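Local coordinates for thermostable carboxypeptidase 1 (Pyrococcus furiosus, PDB 1KA2), which removes amino acids one at a time from the C-terminus of peptides, with broad specificity, as a cobalt-dependent metallocarboxypeptidase, at residues A[292-295]-A[296-299]. Residues are numbered along the deposited sequence; the frame is centred on the assembly and turned at random.
Sequences GVSL and GIHE. With MG (magnesium ion), chain B.
With chi1 at 68°, S294 sets its OG between its own backbone N and carbonyl carbon, and from there the hydroxyl reaches forward to the amide of I297. The bond from I297 N to S294 OG is weak at 3.3 Å but nearly straight; S294 stands at the N-cap of helix 295-309, and this is its capping bond. Serine suits the place because its short side chain can accept from an amide in the open first turn. E164 grips the same hydroxyl and also takes the amide of G296. Regular helical bonds follow, H298 N to S294 O at 3.0 Å and E299 N to L295 O at 3.0 Å. Beside the cap, the apolar branches of V293 and I297 meet tightly, CG1 to CG1 at 3.5 Å. The H298 ring meets the loop obliquely, its CD2 3.9 Å from G292 CA; a CB on G292 would clash with CD2, so glycine fits. Histidine offers two ring nitrogens, ND1 bonded to H273 and NE2 to E277, and an alanine in place of H298 would probably leave both without this partner and H273, a metal ligand, less firmly oriented. E299 has a chain long enough to bend at chi2 (-74°) and bring OE2 to 2.1 Å from the magnesium, while S302 also bonds this oxygen. With H269 and H273 of the HEXXH helix and three waters, E299 completes the metal site of this M32 carboxypeptidase.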
ATOM      1  N   GLY A 292       6.630 -19.750  -1.945  1.00 34.27           N
ATOM      2  CA  GLY A 292       7.670 -20.523  -1.276  1.00 32.68           C
ATOM      3  C   GLY A 292       7.157 -21.422  -0.164  1.00 30.66           C
ATOM      4  O   GLY A 292       6.369 -21.003   0.674  1.00 30.60           O
ATOM      5  N   VAL A 293       7.637 -22.659  -0.128  1.00 31.07           N
ATOM      6  CA  VAL A 293       7.163 -23.605   0.866  1.00 29.24           C
ATOM      7  C   VAL A 293       7.552 -23.382   2.337  1.00 28.87           C
ATOM      8  O   VAL A 293       6.805 -23.761   3.220  1.00 28.72           O
ATOM      9  CB  VAL A 293       7.503 -25.079   0.429  1.00 30.40           C
ATOM     10  CG1 VAL A 293       8.999 -25.412   0.707  1.00 25.78           C
ATOM     11  CG2 VAL A 293       6.556 -26.035   1.137  1.00 30.54           C
ATOM     12  N   SER A 294       8.697 -22.767   2.610  1.00 29.65           N
ATOM     13  CA  SER A 294       9.098 -22.564   3.998  1.00 30.07           C
ATOM     14  C   SER A 294      10.240 -21.591   4.157  1.00 29.08           C
ATOM     15  O   SER A 294      10.880 -21.211   3.187  1.00 29.56           O
ATOM     16  CB  SER A 294       9.531 -23.892   4.625  1.00 30.10           C
ATOM     17  OG  SER A 294      10.729 -24.319   4.013  1.00 30.52           O
ATOM     18  N   LEU A 295      10.511 -21.219   5.405  1.00 30.18           N
ATOM     19  CA  LEU A 295      11.620 -20.314   5.709  1.00 31.11           C
ATOM     20  C   LEU A 295      12.949 -20.890   5.271  1.00 29.75           C
ATOM     21  O   LEU A 295      13.817 -20.161   4.795  1.00 29.17           O
ATOM     22  CB  LEU A 295      11.713 -20.043   7.211  1.00 32.62           C
ATOM     23  CG  LEU A 295      10.604 -19.258   7.899  1.00 37.02           C
ATOM     24  CD1 LEU A 295      10.955 -19.055   9.398  1.00 38.23           C
ATOM     25  CD2 LEU A 295      10.460 -17.923   7.163  1.00 36.90           C
ATOM     26  N   GLY A 296      13.125 -22.195   5.467  1.00 29.70           N
ATOM     27  CA  GLY A 296      14.387 -22.815   5.094  1.00 28.97           C
ATOM     28  C   GLY A 296      14.663 -22.880   3.601  1.00 27.17           C
ATOM     29  O   GLY A 296      15.764 -22.591   3.146  1.00 27.02           O
ATOM     30  N   ILE A 297      13.663 -23.258   2.823  1.00 28.96           N
ATOM     31  CA  ILE A 297      13.856 -23.311   1.374  1.00 30.32           C
ATOM     32  C   ILE A 297      14.036 -21.873   0.873  1.00 31.31           C
ATOM     33  O   ILE A 297      14.820 -21.621  -0.043  1.00 32.68           O
ATOM     34  CB  ILE A 297      12.651 -23.973   0.649  1.00 30.88           C
ATOM     35  CG1 ILE A 297      12.421 -25.375   1.224  1.00 31.76           C
ATOM     36  CG2 ILE A 297      12.923 -24.060  -0.863  1.00 31.57           C
ATOM     37  CD1 ILE A 297      13.612 -26.296   1.082  1.00 28.31           C
ATOM     38  N   HIS A 298      13.316 -20.922   1.474  1.00 30.38           N
ATOM     39  CA  HIS A 298      13.443 -19.531   1.036  1.00 30.74           C
ATOM     40  C   HIS A 298      14.858 -19.027   1.276  1.00 28.70           C
ATOM     41  O   HIS A 298      15.443 -18.384   0.417  1.00 27.61           O
ATOM     42  CB  HIS A 298      12.432 -18.624   1.745  1.00 29.47           C
ATOM     43  CG  HIS A 298      11.491 -17.931   0.805  1.00 33.21           C
ATOM     44  ND1 HIS A 298      11.895 -16.925  -0.048  1.00 32.86           N
ATOM     45  CD2 HIS A 298      10.170 -18.118   0.565  1.00 32.45           C
ATOM     46  CE1 HIS A 298      10.863 -16.521  -0.769  1.00 32.05           C
ATOM     47  NE2 HIS A 298       9.806 -17.230  -0.417  1.00 29.23           N
ATOM     48  N   GLU A 299      15.421 -19.337   2.436  1.00 28.85           N
ATOM     49  CA  GLU A 299      16.783 -18.911   2.726  1.00 28.14           C
ATOM     50  C   GLU A 299      17.820 -19.666   1.891  1.00 27.84           C
ATOM     51  O   GLU A 299      18.976 -19.259   1.818  1.00 26.93           O
ATOM     52  CB  GLU A 299      17.068 -19.051   4.223  1.00 29.97           C
ATOM     53  CG  GLU A 299      16.473 -17.894   5.032  1.00 30.90           C
ATOM     54  CD  GLU A 299      17.253 -16.602   4.870  1.00 32.87           C
ATOM     55  OE1 GLU A 299      18.296 -16.413   5.508  1.00 30.16           O
ATOM     56  OE2 GLU A 299      16.854 -15.736   4.090  1.00 35.26           O
TER
HETATM   57 MG    MG B 501      16.346 -13.660   3.928  1.00 36.05          MG
HETATM   58  O   HOH W   1      15.689 -11.574   4.107  1.00 35.72           O
HETATM   59  O   HOH W   2      14.730 -13.984   5.331  1.00 37.81           O
HETATM   60  O   HOH W   3      17.472 -13.483   5.845  1.00 33.55           O